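PDB 6TZ0: RNA-dependent RNA Polymerase, which transcribes the double-stranded RNA genome of the virus conservatively into plus strands and copies plus strands into complementary minus strands during replication. Local coordinates for the interface of chains A and B. Coordinates in Å, arbitrary orientation; residue numbers count along the deposited sequence, not the author numbering. Chains: chain A, RNA-dependent RNA Polymerase; chain B, Viral structural protein 4.

Three patches join the polymerase, chain A, to Viral structural protein 4, chain B. The C-alpha centres of contacts 1 and 2 lie about 24 Å apart, those of contacts 1 and 3 about 22 Å, and those of contacts 2 and 3 about 40 Å. No residue is shared. Contacts 1 and 3 draw on neighbouring polymerase elements, helix 464-469 and the stretch from helix 449-455 to the 3-10 helix 457-459; contact 3 adds helix 927-937, whereas contact 2 uses the loop residue A:Arg368 and helix 557-573. Chain B contributes widely separated stretches of its sequence. Such spacing probably helps fix the relative orientation of the two proteins.

Contact 1: the interface of chains A and B. Residues chain A 464, 467; chain B 162, 166, 326-327.
A:Phe467 sets its ring against the first turn of chain B helix 326-340, and this is the tightly packed half of the contact. Ring atom CD1 lies 3.3 Å from the backbone N of B:Gly327 and 3.6 Å from the CA of B:Gly327. The CA of B:Gly326 sits over one face of the ring, displaced toward its rim. With CG anti to the carbonyl carbon (chi1 -53°), the ring reaches from helix 464-469 onto a backbone that carries no side chain at either glycine. Toward CE2 and CZ, on the same face as B:Gly326, the ring is met more loosely. B:Glu162 extends its side chain from the opposite direction, its carboxylate plane turned 35° from the ring, and OE2 stays 4.0 Å from CE2 of A:Phe467. The same OE2 may accept a weak hydrogen bond from the N of B:Gly326, which would tie helix 162-166 to the start of helix 326-340. One turn before the phenylalanine, A:Glu464 bends at chi2 and brings its carboxylate toward B:Ser166. The carboxylates of A:Glu464 and B:Glu162 are near enough that their like charges might disfavour closer approach. At the serine, the carboxylate oxygen OE2 of A:Glu464 faces the methylene CB of B:Ser166 at 3.3 Å.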
loop_
_atom_site.group_PDB
_atom_site.type_symbol
_atom_site.label_atom_id
_atom_site.label_comp_id
_atom_site.label_asym_id
_atom_site.label_seq_id
_atom_site.Cartn_x
_atom_site.Cartn_y
_atom_site.Cartn_z
ATOM N N GLU A 464 5.768 14.066 -22.456
ATOM C CA GLU A 464 4.438 14.607 -22.208
ATOM C C GLU A 464 3.547 13.667 -21.412
ATOM O O GLU A 464 2.486 14.096 -20.949
ATOM C CB GLU A 464 3.766 14.960 -23.532
ATOM C CG GLU A 464 4.405 16.148 -24.226
ATOM C CD GLU A 464 4.179 17.450 -23.475
ATOM O OE1 GLU A 464 3.099 17.611 -22.870
ATOM O OE2 GLU A 464 5.086 18.309 -23.478
ATOM N N PHE A 467 3.254 15.073 -17.763
ATOM C CA PHE A 467 2.351 16.207 -17.631
ATOM C C PHE A 467 0.914 15.797 -17.893
ATOM O O PHE A 467 -0.006 16.392 -17.332
ATOM C CB PHE A 467 2.753 17.330 -18.580
ATOM C CG PHE A 467 4.182 17.744 -18.454
ATOM C CD1 PHE A 467 4.665 18.269 -17.274
ATOM C CD2 PHE A 467 5.025 17.676 -19.547
ATOM C CE1 PHE A 467 5.978 18.661 -17.165
ATOM C CE2 PHE A 467 6.334 18.072 -19.449
ATOM C CZ PHE A 467 6.810 18.569 -18.259
ATOM N N GLU B 162 11.461 23.078 -24.983
ATOM C CA GLU B 162 10.395 22.186 -24.534
ATOM C C GLU B 162 9.317 22.013 -25.599
ATOM O O GLU B 162 8.779 20.913 -25.771
ATOM C CB GLU B 162 9.788 22.709 -23.232
ATOM C CG GLU B 162 8.716 21.816 -22.634
ATOM C CD GLU B 162 8.168 22.346 -21.325
ATOM O OE1 GLU B 162 8.653 23.397 -20.857
ATOM O OE2 GLU B 162 7.241 21.722 -20.771
ATOM N N SER B 166 8.197 18.372 -27.127
ATOM C CA SER B 166 6.833 17.864 -27.126
ATOM C C SER B 166 6.403 17.363 -28.494
ATOM O O SER B 166 5.488 16.540 -28.580
ATOM C CB SER B 166 5.867 18.944 -26.656
ATOM O OG SER B 166 5.801 19.992 -27.598
ATOM N N GLY B 326 4.075 22.591 -19.759
ATOM C CA GLY B 326 3.108 21.520 -19.860
ATOM C C GLY B 326 2.422 21.205 -18.552
ATOM O O GLY B 326 1.210 20.964 -18.529
ATOM N N GLY B 327 3.177 21.207 -17.453
ATOM C CA GLY B 327 2.584 20.921 -16.159
ATOM C C GLY B 327 1.689 22.030 -15.660
ATOM O O GLY B 327 0.675 21.765 -15.004
#

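Contact 2: the interface of chains A and B. Residues chain A 368, 558, 561; chain B 535-536, 538-541.
A:Arg368 inserts its guanidinium between B:Tyr535 and B:Pro539, with each partner over a different face. The proline's CB lies toward the rim of one face, while the tyrosine hydroxyl OH lies toward the rim of the other. NH1 in turn stands over the phenol ring of B:Tyr535, 3.5 Å from the ring centroid, in a cation-pi contact. It also makes a weak hydrogen bond of 2.9 Å to the backbone O of B:Tyr535, so one nitrogen meets both the ring and the main chain near the end of helix 524-537. The arginine reaches this place by folding: CG sits between the backbone N and the carbonyl carbon (chi1 55°), and further bends at chi2 and chi3 turn the chain back along B:Pro539. The arginine and proline side chains run antiparallel alongside one another, with CB of A:Arg368 3.6 Å from CG of B:Pro539. From helix 557-573 the amide oxygen OD1 of A:Asn558 meets the proline ring at an oblique angle, 3.3 Å from CD of B:Pro539. Farther along the same helix A:Asp561 slants across B:Leu541. There the leucine methyl CD1 rests 3.8 Å from the carboxylate oxygen OD2 of A:Asp561.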
loop_
_atom_site.group_PDB
_atom_site.type_symbol
_atom_site.label_atom_id
_atom_site.label_comp_id
_atom_site.label_asym_id
_atom_site.label_seq_id
_atom_site.Cartn_x
_atom_site.Cartn_y
_atom_site.Cartn_z
ATOM N N ARG A 368 11.730 25.866 5.588
ATOM C CA ARG A 368 12.301 25.381 4.346
ATOM C C ARG A 368 13.821 25.357 4.383
ATOM O O ARG A 368 14.446 26.080 5.164
ATOM C CB ARG A 368 11.810 26.256 3.184
ATOM C CG ARG A 368 12.055 27.743 3.288
ATOM C CD ARG A 368 13.204 28.235 2.463
ATOM N NE ARG A 368 13.073 27.881 1.052
ATOM C CZ ARG A 368 12.317 28.526 0.169
ATOM N NH1 ARG A 368 11.594 29.569 0.536
ATOM N NH2 ARG A 368 12.284 28.117 -1.088
ATOM N N ASN A 558 6.249 20.855 3.742
ATOM C CA ASN A 558 7.585 21.154 4.228
ATOM C C ASN A 558 8.224 19.953 4.913
ATOM O O ASN A 558 9.452 19.828 4.914
ATOM C CB ASN A 558 7.526 22.336 5.182
ATOM C CG ASN A 558 7.142 23.613 4.492
ATOM O OD1 ASN A 558 7.568 23.872 3.380
ATOM N ND2 ASN A 558 6.340 24.429 5.154
ATOM N N ASP A 561 9.726 18.009 2.311
ATOM C CA ASP A 561 10.961 18.613 1.820
ATOM C C ASP A 561 12.213 18.130 2.564
ATOM O O ASP A 561 13.302 18.172 1.985
ATOM C CB ASP A 561 10.841 20.131 1.902
ATOM C CG ASP A 561 11.693 20.840 0.876
ATOM O OD1 ASP A 561 12.383 20.163 0.090
ATOM O OD2 ASP A 561 11.653 22.083 0.835
ATOM N N TYR B 535 8.021 33.917 3.025
ATOM C CA TYR B 535 9.013 33.269 2.175
ATOM C C TYR B 535 9.667 32.097 2.888
ATOM O O TYR B 535 9.889 31.042 2.285
ATOM C CB TYR B 535 10.074 34.279 1.739
ATOM C CG TYR B 535 11.208 33.644 0.974
ATOM C CD1 TYR B 535 11.033 33.227 -0.334
ATOM C CD2 TYR B 535 12.451 33.452 1.564
ATOM C CE1 TYR B 535 12.057 32.638 -1.032
ATOM C CE2 TYR B 535 13.477 32.860 0.875
ATOM C CZ TYR B 535 13.275 32.454 -0.422
ATOM O OH TYR B 535 14.301 31.866 -1.122
ATOM N N ARG B 536 9.968 32.261 4.177
ATOM C CA ARG B 536 10.524 31.169 4.964
ATOM C C ARG B 536 9.521 30.035 5.154
ATOM O O ARG B 536 9.923 28.901 5.420
ATOM C CB ARG B 536 11.024 31.732 6.303
ATOM C CG ARG B 536 11.753 30.775 7.241
ATOM C CD ARG B 536 12.404 31.533 8.381
ATOM N NE ARG B 536 13.060 30.661 9.346
ATOM C CZ ARG B 536 12.506 30.263 10.482
ATOM N NH1 ARG B 536 11.292 30.672 10.802
ATOM N NH2 ARG B 536 13.167 29.465 11.303
ATOM N N LEU B 538 7.175 29.331 2.582
ATOM C CA LEU B 538 6.670 28.973 1.255
ATOM C C LEU B 538 7.810 28.598 0.317
ATOM O O LEU B 538 8.444 29.483 -0.281
ATOM C CB LEU B 538 5.855 30.111 0.648
ATOM C CG LEU B 538 5.217 29.987 -0.744
ATOM C CD1 LEU B 538 4.141 28.934 -0.790
ATOM C CD2 LEU B 538 4.659 31.312 -1.211
ATOM N N PRO B 539 8.104 27.318 0.158
ATOM C CA PRO B 539 8.982 26.872 -0.923
ATOM C C PRO B 539 8.218 26.817 -2.241
ATOM O O PRO B 539 7.038 27.141 -2.322
ATOM C CB PRO B 539 9.394 25.471 -0.486
ATOM C CG PRO B 539 9.120 25.419 0.935
ATOM C CD PRO B 539 7.949 26.280 1.182
ATOM N N ALA B 540 8.917 26.385 -3.280
ATOM C CA ALA B 540 8.302 26.168 -4.587
ATOM C C ALA B 540 7.996 24.688 -4.790
ATOM O O ALA B 540 8.523 24.035 -5.685
ATOM C CB ALA B 540 9.210 26.701 -5.689
ATOM N N LEU B 541 7.120 24.158 -3.945
ATOM C CA LEU B 541 6.805 22.739 -3.960
ATOM C C LEU B 541 5.514 22.419 -4.696
ATOM O O LEU B 541 5.191 21.242 -4.858
ATOM C CB LEU B 541 6.749 22.198 -2.530
ATOM C CG LEU B 541 8.108 22.244 -1.821
ATOM C CD1 LEU B 541 8.032 21.801 -0.382
ATOM C CD2 LEU B 541 9.129 21.417 -2.560
#

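Contact 3: the interface of chains A and B. Residues chain A 454-455, 457-458, 932-933, 936; chain B 64, 66.
The guanidinium of A:Arg458 and the amide of B:Asn64 meet nearly at right angles, their planes 85° apart. At the guanidinium edge, and in its plane, lies OD1 of B:Asn64, which accepts a hydrogen bond of 2.9 Å from NH2 of A:Arg458. The bond is fairly straight, 155° at the hydrogen, and the donor is slightly tilted from the amide's carbonyl plane. The amide nitrogen ND2 of B:Asn64 gives a second hydrogen bond, 3.1 Å to the hydroxyl OG of A:Ser936, and a weak one to the backbone O of A:Ala454. Oxygen and nitrogen of the amide are thus engaged by different chain A groups, which should fix its rotation. A:Ser936 is itself positioned by its own helix, 927-937: its OG donates a 2.8 Å hydrogen bond to the O of A:Leu933. The carboxylate of A:Glu932 is also turned steeply to the asparagine amide, and its extended chain, with CG anti to the backbone N (chi1 -176°), carries OE2 close to the backbone N of B:Asn64 without a hydrogen bond, since the N-H points away. Beside the asparagine, methyl CG2 of B:Thr66 packs 3.7 Å from CA of A:Arg458. The loop of chain B therefore plugs an asparagine between helices 449-455 and 927-937, together with the 3-10 helix 457-459, and so probably helps anchor Viral structural protein 4 to the polymerase.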
loop_
_atom_site.group_PDB
_atom_site.type_symbol
_atom_site.label_atom_id
_atom_site.label_comp_id
_atom_site.label_asym_id
_atom_site.label_seq_id
_atom_site.Cartn_x
_atom_site.Cartn_y
_atom_site.Cartn_z
ATOM N N ALA A 454 1.695 -2.293 -20.954
ATOM C CA ALA A 454 1.862 -2.869 -22.283
ATOM C C ALA A 454 1.046 -2.132 -23.338
ATOM O O ALA A 454 1.401 -2.156 -24.520
ATOM C CB ALA A 454 1.480 -4.345 -22.260
ATOM N N VAL A 455 -0.037 -1.472 -22.940
ATOM C CA VAL A 455 -0.868 -0.755 -23.902
ATOM C C VAL A 455 -0.226 0.571 -24.298
ATOM O O VAL A 455 -0.119 0.896 -25.485
ATOM C CB VAL A 455 -2.289 -0.576 -23.333
ATOM C CG1 VAL A 455 -3.059 0.459 -24.091
ATOM C CG2 VAL A 455 -3.043 -1.883 -23.436
ATOM N N ALA A 457 2.911 1.495 -24.149
ATOM C CA ALA A 457 4.356 1.332 -24.195
ATOM C C ALA A 457 5.010 2.197 -25.258
ATOM O O ALA A 457 6.224 2.407 -25.205
ATOM C CB ALA A 457 4.706 -0.130 -24.441
ATOM N N ARG A 458 4.239 2.710 -26.217
ATOM C CA ARG A 458 4.805 3.556 -27.259
ATOM C C ARG A 458 5.184 4.933 -26.746
ATOM O O ARG A 458 5.928 5.648 -27.423
ATOM C CB ARG A 458 3.817 3.704 -28.413
ATOM C CG ARG A 458 2.630 4.575 -28.092
ATOM C CD ARG A 458 1.643 4.618 -29.234
ATOM N NE ARG A 458 0.919 3.358 -29.369
ATOM C CZ ARG A 458 0.047 3.092 -30.333
ATOM N NH1 ARG A 458 -0.226 4.008 -31.249
ATOM N NH2 ARG A 458 -0.560 1.917 -30.376
ATOM N N GLU A 932 1.140 -9.026 -29.554
ATOM C CA GLU A 932 1.570 -7.673 -29.881
ATOM C C GLU A 932 1.839 -6.849 -28.627
ATOM O O GLU A 932 2.854 -6.142 -28.554
ATOM C CB GLU A 932 0.525 -6.998 -30.763
ATOM C CG GLU A 932 0.923 -5.617 -31.225
ATOM C CD GLU A 932 -0.034 -5.048 -32.240
ATOM O OE1 GLU A 932 -1.003 -5.746 -32.602
ATOM O OE2 GLU A 932 0.182 -3.899 -32.676
ATOM N N LEU A 933 0.968 -6.960 -27.617
ATOM C CA LEU A 933 1.173 -6.224 -26.373
ATOM C C LEU A 933 2.404 -6.716 -25.624
ATOM O O LEU A 933 3.179 -5.905 -25.104
ATOM C CB LEU A 933 -0.060 -6.323 -25.479
ATOM C CG LEU A 933 -1.338 -5.605 -25.904
ATOM C CD1 LEU A 933 -2.435 -5.910 -24.915
ATOM C CD2 LEU A 933 -1.128 -4.116 -26.010
ATOM N N SER A 936 5.577 -5.602 -27.505
ATOM C CA SER A 936 5.847 -4.190 -27.267
ATOM C C SER A 936 6.316 -3.937 -25.842
ATOM O O SER A 936 7.105 -3.017 -25.609
ATOM C CB SER A 936 4.606 -3.358 -27.565
ATOM O OG SER A 936 3.578 -3.644 -26.640
ATOM N N ASN B 64 2.057 -1.707 -32.494
ATOM C CA ASN B 64 1.606 -0.997 -31.292
ATOM C C ASN B 64 2.302 0.360 -31.105
ATOM O O ASN B 64 2.442 0.854 -29.986
ATOM C CB ASN B 64 1.792 -1.886 -30.054
ATOM C CG ASN B 64 0.882 -1.505 -28.907
ATOM O OD1 ASN B 64 0.050 -0.612 -29.031
ATOM N ND2 ASN B 64 1.056 -2.165 -27.773
ATOM N N THR B 66 5.482 0.903 -31.564
ATOM C CA THR B 66 6.826 0.677 -31.051
ATOM C C THR B 66 7.716 0.075 -32.130
ATOM O O THR B 66 7.249 -0.397 -33.165
ATOM C CB THR B 66 6.820 -0.255 -29.831
ATOM O OG1 THR B 66 6.277 -1.526 -30.204
ATOM C CG2 THR B 66 6.011 0.328 -28.701
#